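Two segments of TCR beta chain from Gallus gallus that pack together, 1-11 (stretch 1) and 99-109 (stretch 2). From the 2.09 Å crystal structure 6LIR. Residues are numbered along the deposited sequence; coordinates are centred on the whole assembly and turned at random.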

# COMPACT_ATOMS: atom_id res chain seq x y z
N GLU B 1 -16.31 3.02 -9.00
CA GLU B 1 -17.24 1.99 -8.55
C GLU B 1 -16.80 0.60 -9.01
O GLU B 1 -17.41 -0.40 -8.63
N ILE B 2 -15.75 0.55 -9.83
CA ILE B 2 -15.29 -0.71 -10.39
C ILE B 2 -14.91 -1.66 -9.25
O ILE B 2 -14.03 -1.36 -8.44
N ASN B 3 -15.60 -2.80 -9.18
CA ASN B 3 -15.51 -3.70 -8.04
C ASN B 3 -14.77 -4.99 -8.41
O ASN B 3 -14.99 -5.55 -9.48
N GLN B 4 -13.95 -5.46 -7.48
CA GLN B 4 -13.27 -6.75 -7.60
C GLN B 4 -12.94 -7.25 -6.20
O GLN B 4 -12.78 -6.44 -5.28
N PRO B 5 -12.87 -8.57 -6.00
CA PRO B 5 -12.63 -9.11 -4.65
C PRO B 5 -11.34 -8.57 -4.03
O PRO B 5 -10.34 -8.34 -4.72
N SER B 6 -11.40 -8.35 -2.72
CA SER B 6 -10.25 -7.83 -1.98
C SER B 6 -9.14 -8.87 -1.86
O SER B 6 -7.99 -8.63 -2.24
N ILE B 7 -9.46 -10.04 -1.31
CA ILE B 7 -8.46 -11.06 -0.99
C ILE B 7 -9.01 -12.43 -1.36
O ILE B 7 -10.19 -12.72 -1.12
N LEU B 8 -8.16 -13.27 -1.94
CA LEU B 8 -8.51 -14.65 -2.25
C LEU B 8 -7.31 -15.54 -1.97
O LEU B 8 -6.17 -15.20 -2.32
N VAL B 9 -7.56 -16.69 -1.34
CA VAL B 9 -6.53 -17.68 -1.06
C VAL B 9 -6.98 -19.01 -1.64
O VAL B 9 -8.09 -19.48 -1.35
N LEU B 10 -6.13 -19.63 -2.46
CA LEU B 10 -6.46 -20.87 -3.12
C LEU B 10 -5.47 -21.96 -2.73
O LEU B 10 -4.35 -21.70 -2.29
N LYS B 11 -5.91 -23.20 -2.91
CA LYS B 11 -5.06 -24.38 -2.77
C LYS B 11 -4.56 -24.81 -4.14
O LYS B 11 -5.10 -24.43 -5.18
N LEU B 99 -7.36 4.46 -18.39
CA LEU B 99 -7.91 3.25 -17.80
C LEU B 99 -8.32 3.55 -16.37
O LEU B 99 -7.64 4.28 -15.65
N ASN B 100 -9.45 2.98 -15.96
CA ASN B 100 -9.92 3.07 -14.59
C ASN B 100 -9.65 1.72 -13.94
O ASN B 100 -10.13 0.70 -14.43
N PHE B 101 -8.93 1.73 -12.83
CA PHE B 101 -8.51 0.48 -12.22
C PHE B 101 -9.35 0.20 -10.99
O PHE B 101 -9.84 1.11 -10.33
N GLY B 102 -9.46 -1.08 -10.66
CA GLY B 102 -10.01 -1.45 -9.38
C GLY B 102 -8.93 -1.41 -8.33
O GLY B 102 -7.76 -1.18 -8.60
N GLN B 103 -9.35 -1.65 -7.09
CA GLN B 103 -8.41 -1.61 -5.98
C GLN B 103 -7.51 -2.83 -5.93
O GLN B 103 -6.51 -2.81 -5.21
N GLY B 104 -7.84 -3.88 -6.67
CA GLY B 104 -6.94 -5.01 -6.75
C GLY B 104 -7.28 -6.18 -5.86
O GLY B 104 -7.80 -6.02 -4.75
N THR B 105 -7.01 -7.38 -6.36
CA THR B 105 -7.29 -8.62 -5.66
C THR B 105 -5.96 -9.28 -5.33
O THR B 105 -5.18 -9.58 -6.24
N ARG B 106 -5.70 -9.50 -4.05
CA ARG B 106 -4.49 -10.21 -3.66
C ARG B 106 -4.83 -11.69 -3.59
O ARG B 106 -5.64 -12.12 -2.76
N LEU B 107 -4.20 -12.47 -4.47
CA LEU B 107 -4.44 -13.89 -4.58
C LEU B 107 -3.18 -14.62 -4.14
O LEU B 107 -2.08 -14.29 -4.59
N THR B 108 -3.35 -15.60 -3.26
CA THR B 108 -2.25 -16.44 -2.80
C THR B 108 -2.63 -17.89 -3.05
O THR B 108 -3.72 -18.32 -2.66
N VAL B 109 -1.75 -18.63 -3.70
CA VAL B 109 -1.96 -20.05 -3.95
C VAL B 109 -1.12 -20.83 -2.96
O VAL B 109 0.11 -20.70 -2.94

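The apolar centre lies on the sheet face shared by L8, L10, L107 and V109. Strands 7-11 and 105-109 run parallel, their N-to-C directions 15° apart, and the bridges L8 with L107 and L10 with V109 send these four side chains to the same side. L8 (chi1 t, chi2 p) brings CD2 to 3.7 Å from CD1 of L107, the tightest apolar pair between the stretches. L107 has chi1 t, but its chi2 of 142° lies between wells; its other methyl, CD2, sits 4.3 Å from L10 CD1. L107 therefore touches both leucines of the neighbouring strand: its CD1 meets L8, and both of its methyls lie about as near to L10 CD1. L10 (m, t) also meets V109 (chi1 t), with L10 CB 4.4 Å from V109 CG2.

The opposite face carries I7 (m, t), V9 (t), R106 and T108 (m). Here packing across the strands is looser: no apolar side-chain pair comes into contact, and I7 and V9 lose little area to stretch 2. R106 starts on this face, but its end leads away from stretch 1, and NH2 is hydrogen-bonded elsewhere in the structure.

Between the two faces, the backbone fixes the register. R106 N donates to S6 O (3.0 Å, 166°), L8 N to R106 O (2.9 Å, 172°), T108 N to L8 O (3.0 Å, 154°) and L10 N to T108 O (2.8 Å, 170°). The alternation of partners is that of a parallel pairing.

At the start of the second strand and in the loops that lead into both, polar groups take over. T105 (chi1 m) points sideways, yet its hydroxyl is central: OG1 accepts from Q4 NE2 at 2.7 Å (150°) and donates to P5 O at 2.4 Å, a very short distance. Q4 (chi1 p, chi2 t) points toward stretch 2, and its OE1 receives a weak hydrogen bond from G104 N (3.1 Å, 129°). The same OE1 lies 3.5 Å from G102 CA; an ideal CB on G102 would come within 2.5 Å of Q4 OE1, a clash, so the bare glycine leaves room for the amide. G104 is a different case: its phi/psi of 100/146 would jam a CB against the preceding carbonyl oxygen.

At the outer end, I2 (t, t) points toward stretch 2 and covers backbone. Its CG2 is 3.3 Å from F101 O and 3.8 Å from G102 CA, while I2 CD1 reaches 3.8 Å from N100 O. One water completes this edge, donating to I2 O at 2.7 Å and accepting from Q103 N at 3.0 Å.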

# COMPACT_ATOMS: atom_id res chain seq x y z
CB GLU B 1 -18.66 2.29 -9.05
CG GLU B 1 -19.48 3.19 -8.14
CD GLU B 1 -20.88 2.65 -7.90
OE1 GLU B 1 -21.17 1.51 -8.31
OE2 GLU B 1 -21.70 3.38 -7.29
CB ILE B 2 -14.13 -0.47 -11.37
CG1 ILE B 2 -13.61 -1.78 -11.95
CG2 ILE B 2 -13.01 0.35 -10.73
CD1 ILE B 2 -12.86 -1.60 -13.25
CB ASN B 3 -16.90 -4.04 -7.50
CG ASN B 3 -16.86 -5.09 -6.41
OD1 ASN B 3 -17.26 -6.24 -6.62
ND2 ASN B 3 -16.38 -4.71 -5.24
CB GLN B 4 -12.00 -6.64 -8.46
CG GLN B 4 -10.88 -5.84 -7.85
CD GLN B 4 -9.62 -5.89 -8.70
OE1 GLN B 4 -9.21 -4.88 -9.28
NE2 GLN B 4 -9.00 -7.07 -8.78
CB PRO B 5 -12.54 -10.62 -4.89
CG PRO B 5 -13.28 -10.85 -6.16
CD PRO B 5 -13.03 -9.64 -7.00
CB SER B 6 -10.69 -7.34 -0.60
OG SER B 6 -10.50 -8.34 0.38
CB ILE B 7 -8.09 -11.04 0.51
CG1 ILE B 7 -7.46 -9.71 0.91
CG2 ILE B 7 -7.15 -12.20 0.85
CD1 ILE B 7 -7.07 -9.65 2.37
CB LEU B 8 -8.94 -14.80 -3.71
CG LEU B 8 -9.56 -16.14 -4.12
CD1 LEU B 8 -10.90 -16.35 -3.44
CD2 LEU B 8 -9.70 -16.20 -5.63
CB VAL B 9 -6.25 -17.83 0.44
CG1 VAL B 9 -5.12 -18.82 0.66
CG2 VAL B 9 -5.91 -16.48 1.05
CB LEU B 10 -6.44 -20.72 -4.65
CG LEU B 10 -7.40 -19.71 -5.27
CD1 LEU B 10 -7.21 -19.70 -6.77
CD2 LEU B 10 -8.83 -20.04 -4.89
CB LYS B 11 -5.81 -25.53 -2.09
CG LYS B 11 -5.93 -25.42 -0.57
CD LYS B 11 -7.39 -25.48 -0.14
CE LYS B 11 -8.06 -24.16 -0.41
NZ LYS B 11 -9.50 -24.04 0.00
CB LEU B 99 -6.88 2.11 -17.81
CG LEU B 99 -6.55 1.43 -19.14
CD1 LEU B 99 -5.33 0.54 -18.98
CD2 LEU B 99 -7.74 0.62 -19.64
CB ASN B 100 -11.41 3.41 -14.53
CG ASN B 100 -11.69 4.89 -14.74
OD1 ASN B 100 -11.00 5.56 -15.50
ND2 ASN B 100 -12.70 5.40 -14.05
CB PHE B 101 -7.04 0.52 -11.82
CG PHE B 101 -6.09 0.30 -12.95
CD1 PHE B 101 -5.75 1.34 -13.80
CD2 PHE B 101 -5.51 -0.94 -13.15
CE1 PHE B 101 -4.87 1.14 -14.84
CE2 PHE B 101 -4.63 -1.15 -14.19
CZ PHE B 101 -4.30 -0.11 -15.04
CB GLN B 103 -9.17 -1.38 -4.67
CG GLN B 103 -9.52 0.09 -4.54
CD GLN B 103 -10.57 0.38 -3.48
OE1 GLN B 103 -10.84 1.54 -3.18
NE2 GLN B 103 -11.16 -0.67 -2.91
CB THR B 105 -8.13 -9.57 -6.51
OG1 THR B 105 -9.39 -8.96 -6.84
CG2 THR B 105 -8.37 -10.88 -5.77
CB ARG B 106 -3.94 -9.74 -2.32
CG ARG B 106 -2.82 -10.64 -1.84
CD ARG B 106 -1.47 -10.22 -2.40
NE ARG B 106 -0.36 -10.65 -1.54
CZ ARG B 106 0.49 -11.63 -1.85
NH1 ARG B 106 0.36 -12.30 -2.99
NH2 ARG B 106 1.47 -11.94 -1.01
CB LEU B 107 -4.80 -14.26 -6.02
CG LEU B 107 -5.39 -15.64 -6.32
CD1 LEU B 107 -6.46 -15.52 -7.39
CD2 LEU B 107 -4.30 -16.59 -6.78
CB THR B 108 -1.96 -16.21 -1.31
OG1 THR B 108 -1.96 -14.81 -1.02
CG2 THR B 108 -0.60 -16.79 -0.94
CB VAL B 109 -1.61 -20.43 -5.40
CG1 VAL B 109 -1.69 -21.94 -5.58
CG2 VAL B 109 -2.54 -19.72 -6.37
O HOH W 1 -12.28 -2.38 -6.70